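Local coordinates for ATP synthase subunit s, mitochondrial (Bos taurus, PDB 3E4G), which regulates the mitochondrial membrane ATP synthase, being needed for its proton conduction and blocking a proton leak through an alternative exit pathway, at residues H41-W46 with D59-Q64; M116-I121 with L141-L146. The protein carries 1 engineered substitution. All coordinates share one frame; numbering follows the deposited sequence.

Contact 1: residues H41-W46 with D59-Q64; sequences HGQQRW and DKYKIQ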
# COMPACT_ATOMS: atom_id res chain seq x y z
N HIS A 41 11.05 -10.21 2.63
CA HIS A 41 11.27 -11.10 3.78
C HIS A 41 12.70 -11.61 3.73
O HIS A 41 13.21 -12.05 2.72
CB HIS A 41 10.31 -12.28 3.70
CG HIS A 41 8.96 -11.95 4.19
ND1 HIS A 41 8.64 -11.98 5.52
CD2 HIS A 41 7.84 -11.53 3.50
CE1 HIS A 41 7.39 -11.60 5.64
NE2 HIS A 41 6.87 -11.29 4.43
N GLY A 42 13.31 -11.57 4.94
CA GLY A 42 14.68 -12.09 5.12
C GLY A 42 15.76 -11.14 4.78
O GLY A 42 16.95 -11.48 4.94
N GLN A 43 15.44 -9.92 4.31
CA GLN A 43 16.46 -8.95 3.96
C GLN A 43 16.29 -7.69 4.79
O GLN A 43 15.19 -7.18 5.03
CB GLN A 43 16.42 -8.61 2.49
CG GLN A 43 16.58 -9.86 1.64
CD GLN A 43 16.92 -9.54 0.24
OE1 GLN A 43 16.53 -8.53 -0.34
NE2 GLN A 43 17.76 -10.40 -0.34
N GLN A 44 17.46 -7.17 5.22
CA GLN A 44 17.49 -5.92 5.93
C GLN A 44 17.43 -4.69 4.99
O GLN A 44 16.84 -3.65 5.38
CB GLN A 44 18.71 -5.87 6.81
CG GLN A 44 18.59 -4.74 7.77
CD GLN A 44 19.61 -4.45 8.72
OE1 GLN A 44 20.77 -5.05 8.43
NE2 GLN A 44 19.35 -3.60 9.61
N ARG A 45 18.04 -4.79 3.86
CA ARG A 45 18.13 -3.65 2.96
C ARG A 45 16.88 -3.57 2.07
O ARG A 45 16.26 -4.55 1.72
CB ARG A 45 19.35 -3.81 2.06
CG ARG A 45 19.10 -4.91 0.94
CD ARG A 45 20.35 -5.10 0.06
NE ARG A 45 20.05 -4.42 -1.19
CZ ARG A 45 19.54 -3.17 -1.22
NH1 ARG A 45 19.32 -2.44 -0.14
NH2 ARG A 45 19.30 -2.61 -2.30
N TRP A 46 16.56 -2.31 1.76
CA TRP A 46 15.45 -1.99 0.85
C TRP A 46 15.87 -1.97 -0.60
O TRP A 46 16.99 -1.59 -0.96
CB TRP A 46 14.86 -0.63 1.25
CG TRP A 46 14.08 -0.67 2.50
CD1 TRP A 46 14.51 -0.84 3.78
CD2 TRP A 46 12.65 -0.64 2.56
NE1 TRP A 46 13.45 -0.90 4.66
CE2 TRP A 46 12.28 -0.78 3.90
CE3 TRP A 46 11.64 -0.55 1.58
CZ2 TRP A 46 10.93 -0.81 4.31
CZ3 TRP A 46 10.30 -0.58 1.98
CH2 TRP A 46 9.97 -0.70 3.28
N ASP A 59 10.68 -16.20 -8.49
CA ASP A 59 9.64 -16.04 -7.47
C ASP A 59 10.13 -16.34 -6.06
O ASP A 59 9.32 -16.54 -5.17
CB ASP A 59 8.46 -16.91 -7.77
CG ASP A 59 7.18 -16.51 -7.06
OD1 ASP A 59 6.96 -15.34 -6.84
OD2 ASP A 59 6.36 -17.41 -6.72
N LYS A 60 11.42 -16.18 -5.83
CA LYS A 60 11.99 -16.47 -4.50
C LYS A 60 11.68 -15.35 -3.44
O LYS A 60 11.28 -15.55 -2.33
CB LYS A 60 13.52 -16.61 -4.55
CG LYS A 60 14.23 -16.62 -3.21
CD LYS A 60 15.72 -16.78 -3.23
CE LYS A 60 16.28 -17.11 -1.84
NZ LYS A 60 15.94 -18.56 -1.57
N TYR A 61 11.89 -14.12 -3.85
CA TYR A 61 11.80 -12.92 -2.99
C TYR A 61 10.34 -12.53 -2.82
O TYR A 61 9.60 -12.39 -3.81
CB TYR A 61 12.64 -11.80 -3.56
CG TYR A 61 14.10 -12.11 -3.49
CD1 TYR A 61 14.72 -12.22 -2.27
CD2 TYR A 61 14.84 -12.40 -4.66
CE1 TYR A 61 16.09 -12.63 -2.23
CE2 TYR A 61 16.20 -12.79 -4.66
CZ TYR A 61 16.73 -12.83 -3.48
OH TYR A 61 18.12 -13.26 -3.38
N LYS A 62 9.97 -12.36 -1.57
CA LYS A 62 8.56 -12.06 -1.21
C LYS A 62 8.53 -10.72 -0.50
O LYS A 62 9.25 -10.50 0.49
CB LYS A 62 8.00 -13.12 -0.27
CG LYS A 62 8.11 -14.57 -0.82
CD LYS A 62 7.43 -14.77 -2.16
CE LYS A 62 7.52 -16.26 -2.56
NZ LYS A 62 6.91 -16.47 -3.92
N ILE A 63 7.68 -9.81 -0.97
CA ILE A 63 7.56 -8.51 -0.32
C ILE A 63 7.05 -8.64 1.10
O ILE A 63 5.96 -9.23 1.32
CB ILE A 63 6.65 -7.57 -1.16
CG1 ILE A 63 7.24 -7.34 -2.55
CG2 ILE A 63 6.40 -6.26 -0.40
CD1 ILE A 63 6.25 -6.63 -3.53
N GLN A 64 7.76 -8.06 2.04
CA GLN A 64 7.31 -7.92 3.42
C GLN A 64 6.80 -6.53 3.71
O GLN A 64 5.83 -6.34 4.46
CB GLN A 64 8.47 -8.27 4.42
CG GLN A 64 8.01 -8.19 5.85
CD GLN A 64 9.04 -8.84 6.82
OE1 GLN A 64 10.24 -8.81 6.54
NE2 GLN A 64 8.55 -9.41 7.91
O HOH W 1 11.81 -13.07 0.51
O HOH W 2 12.39 -10.31 7.30
O HOH W 3 19.30 -10.26 -2.92
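The imidazole of H41 lies flat over the side chain of Q64, whose CB sits over the middle of one ring face in a CH-pi contact, 3.5 Å from the H41 ring centroid. With CG anti to its backbone N (chi1 -178°) and the chain extended, Q64 runs on along the same face, so that its amide also stacks there, the two planes 26° apart and H41 CE1 3.4 Å from Q64 NE2. The backbone fixes this overlap: H41 N donates to K62 O at 2.8 Å, nearly along the C=O axis, and a water links H41 O to K62 N. A second water joins G42 N to Q64 OE1, which also accepts from R39. Q43 NE2 comes obliquely to the Y61 ring, 3.4 Å from Y61 CE1. K62, bent at chi2, leads its amine away to D59, where NZ donates a hydrogen bond to D59 O and forms a salt bridge with the carboxylate. An alanine at H41 would lose the ring over Q64 and the NE2 hydrogen bond to Y86 O, and would probably leave the aliphatic part of Q64 less well packed, though R39 and E88 still hold its amide. The contact lies at the surface, pinning the loop after strand 37-40 to the start of strand 63-69, its antiparallel neighbour in the leucine-rich repeat sheet; I63, pointing away from 41-46, is buried against A27 and S28 of helix 23-33.

Contact 2: residues M116-I121 with L141-L146; sequences MLEMEI and LKYLFL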
# COMPACT_ATOMS: atom_id res chain seq x y z
N MET A 116 -1.68 -8.41 6.67
CA MET A 116 -1.31 -7.06 7.06
C MET A 116 -1.28 -6.88 8.55
O MET A 116 -2.24 -7.17 9.28
CB MET A 116 -2.28 -6.06 6.42
CG MET A 116 -1.88 -5.73 4.99
SD MET A 116 -0.35 -4.78 4.86
CE MET A 116 -0.89 -3.21 5.59
N LEU A 117 -0.18 -6.29 9.01
CA LEU A 117 0.07 -5.98 10.43
C LEU A 117 0.18 -4.48 10.74
O LEU A 117 -0.16 -4.08 11.84
CB LEU A 117 1.36 -6.68 10.93
CG LEU A 117 1.40 -8.20 10.70
CD1 LEU A 117 2.74 -8.75 11.19
CD2 LEU A 117 0.22 -8.87 11.45
N GLU A 118 0.73 -3.71 9.80
CA GLU A 118 1.09 -2.32 10.09
C GLU A 118 0.79 -1.47 8.84
O GLU A 118 1.21 -1.83 7.74
CB GLU A 118 2.59 -2.23 10.39
CG GLU A 118 3.25 -0.86 10.32
CD GLU A 118 4.71 -0.86 10.60
OE1 GLU A 118 5.08 -1.46 11.67
OE2 GLU A 118 5.43 -0.27 9.78
N MET A 119 0.13 -0.34 9.06
CA MET A 119 -0.01 0.61 7.95
C MET A 119 0.14 2.02 8.45
O MET A 119 -0.19 2.35 9.59
CB MET A 119 -1.36 0.39 7.26
CG MET A 119 -1.53 1.12 6.03
SD MET A 119 -2.99 0.50 5.15
CE MET A 119 -2.73 1.39 3.64
N GLU A 120 0.67 2.83 7.55
CA GLU A 120 0.96 4.25 7.86
C GLU A 120 0.46 5.06 6.64
O GLU A 120 0.81 4.70 5.51
CB GLU A 120 2.44 4.47 8.03
CG GLU A 120 3.06 3.55 9.13
CD GLU A 120 4.54 3.78 9.18
OE1 GLU A 120 5.27 3.42 8.26
OE2 GLU A 120 5.00 4.54 10.08
N ILE A 121 -0.31 6.10 6.90
CA ILE A 121 -0.84 6.96 5.81
C ILE A 121 -0.58 8.39 6.24
O ILE A 121 -1.14 8.84 7.26
CB ILE A 121 -2.33 6.69 5.55
CG1 ILE A 121 -2.59 5.20 5.29
CG2 ILE A 121 -2.78 7.53 4.34
CD1 ILE A 121 -4.06 4.86 5.17
N LEU A 141 -4.53 -6.20 11.78
CA LEU A 141 -3.72 -4.99 11.96
C LEU A 141 -3.42 -4.74 13.41
O LEU A 141 -4.32 -4.76 14.27
CB LEU A 141 -4.45 -3.79 11.34
CG LEU A 141 -3.59 -2.64 10.78
CD1 LEU A 141 -2.81 -3.16 9.53
CD2 LEU A 141 -4.49 -1.51 10.42
N LYS A 142 -2.15 -4.43 13.69
CA LYS A 142 -1.68 -4.10 15.04
C LYS A 142 -1.27 -2.66 15.17
O LYS A 142 -1.19 -2.17 16.33
CB LYS A 142 -0.55 -5.01 15.44
CG LYS A 142 -0.92 -6.51 15.52
CD LYS A 142 -2.10 -6.65 16.64
CE LYS A 142 -1.59 -6.22 17.99
NZ LYS A 142 -2.44 -6.86 19.04
N TYR A 143 -0.92 -1.99 14.11
CA TYR A 143 -0.44 -0.59 14.17
C TYR A 143 -1.02 0.17 12.98
O TYR A 143 -0.88 -0.32 11.83
CB TYR A 143 1.12 -0.58 14.11
CG TYR A 143 1.72 0.79 14.20
CD1 TYR A 143 1.71 1.48 15.39
CD2 TYR A 143 2.29 1.38 13.09
CE1 TYR A 143 2.32 2.73 15.46
CE2 TYR A 143 2.94 2.62 13.20
CZ TYR A 143 2.93 3.27 14.39
OH TYR A 143 3.61 4.50 14.52
N LEU A 144 -1.59 1.32 13.25
CA LEU A 144 -2.10 2.22 12.18
C LEU A 144 -1.70 3.62 12.61
O LEU A 144 -2.13 4.09 13.66
CB LEU A 144 -3.62 2.12 12.03
CG LEU A 144 -4.25 3.00 10.95
CD1 LEU A 144 -3.69 2.72 9.59
CD2 LEU A 144 -5.79 2.83 10.94
N PHE A 145 -0.94 4.27 11.76
CA PHE A 145 -0.46 5.64 11.99
C PHE A 145 -1.04 6.51 10.87
O PHE A 145 -0.80 6.25 9.69
CB PHE A 145 1.07 5.66 11.94
CG PHE A 145 1.71 7.01 11.99
CD1 PHE A 145 1.21 8.03 12.77
CD2 PHE A 145 2.82 7.25 11.20
CE1 PHE A 145 1.89 9.28 12.79
CE2 PHE A 145 3.49 8.47 11.22
CZ PHE A 145 3.00 9.48 12.02
N LEU A 146 -1.79 7.53 11.28
CA LEU A 146 -2.42 8.50 10.34
C LEU A 146 -1.87 9.88 10.66
O LEU A 146 -1.93 10.29 11.83
CB LEU A 146 -3.94 8.51 10.52
CG LEU A 146 -4.60 7.14 10.39
CD1 LEU A 146 -6.15 7.26 10.56
CD2 LEU A 146 -4.27 6.47 9.07
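Strands 118-121 and 143-146 run parallel, their axes 4.8 Å apart at closest approach and their directions differing by 3°, as the two strands of a beta-alpha-beta unit in the leucine-rich repeat sheet, joined through helix 129-134. Hydrogen bonds alternate in direction between the strands, M119 N to Y143 O, F145 N to M119 O and I121 N to F145 O, the last at 2.8 Å and nearly along the C=O axis. On the buried face towards helix 129-134, M119 CB meets L144 CD1 and I121 CB meets L146 CD2, both at 4.0 Å, and I132 packs on I121 and L146. L141, its CG anti to the backbone N, brings CD1 to 3.5 Å from L117 C. The other face carries E118, E120, Y143 and F145. E118 lies alongside Y143, pointing the same way, with its CG at the ring edge, 3.7 Å from Y143 CD2. E120 crosses obliquely, setting OE2 near the plane of the F145 ring, at its edge. Where the strands begin, L117 O accepts two N-H groups: Y143 N in the carbonyl plane at 3.2 Å, and K142 N above that plane at 2.7 Å.

In the fold
From the N terminus, the helices of the N-terminal domain lead into strand 37-40, and contact 1 then closes the loop that follows it, bringing 41-46 against 59-64 across twelve residues without helix or strand. The chain continues through strands 63-69 and 89-93 to strand 118-122, where contact 2 opens; it closes a longer excursion through helix 129-134. The contacts are therefore in series, neither nested nor crossed, with centres about 19 Å apart. Both belong to one sheet: contact 1 ties the loop leaving the antiparallel outer strand 37-40 to the start of strand 63-69, and contact 2 joins two parallel strands further along, with strand 89-93 lying between strands 63-69 and 118-122.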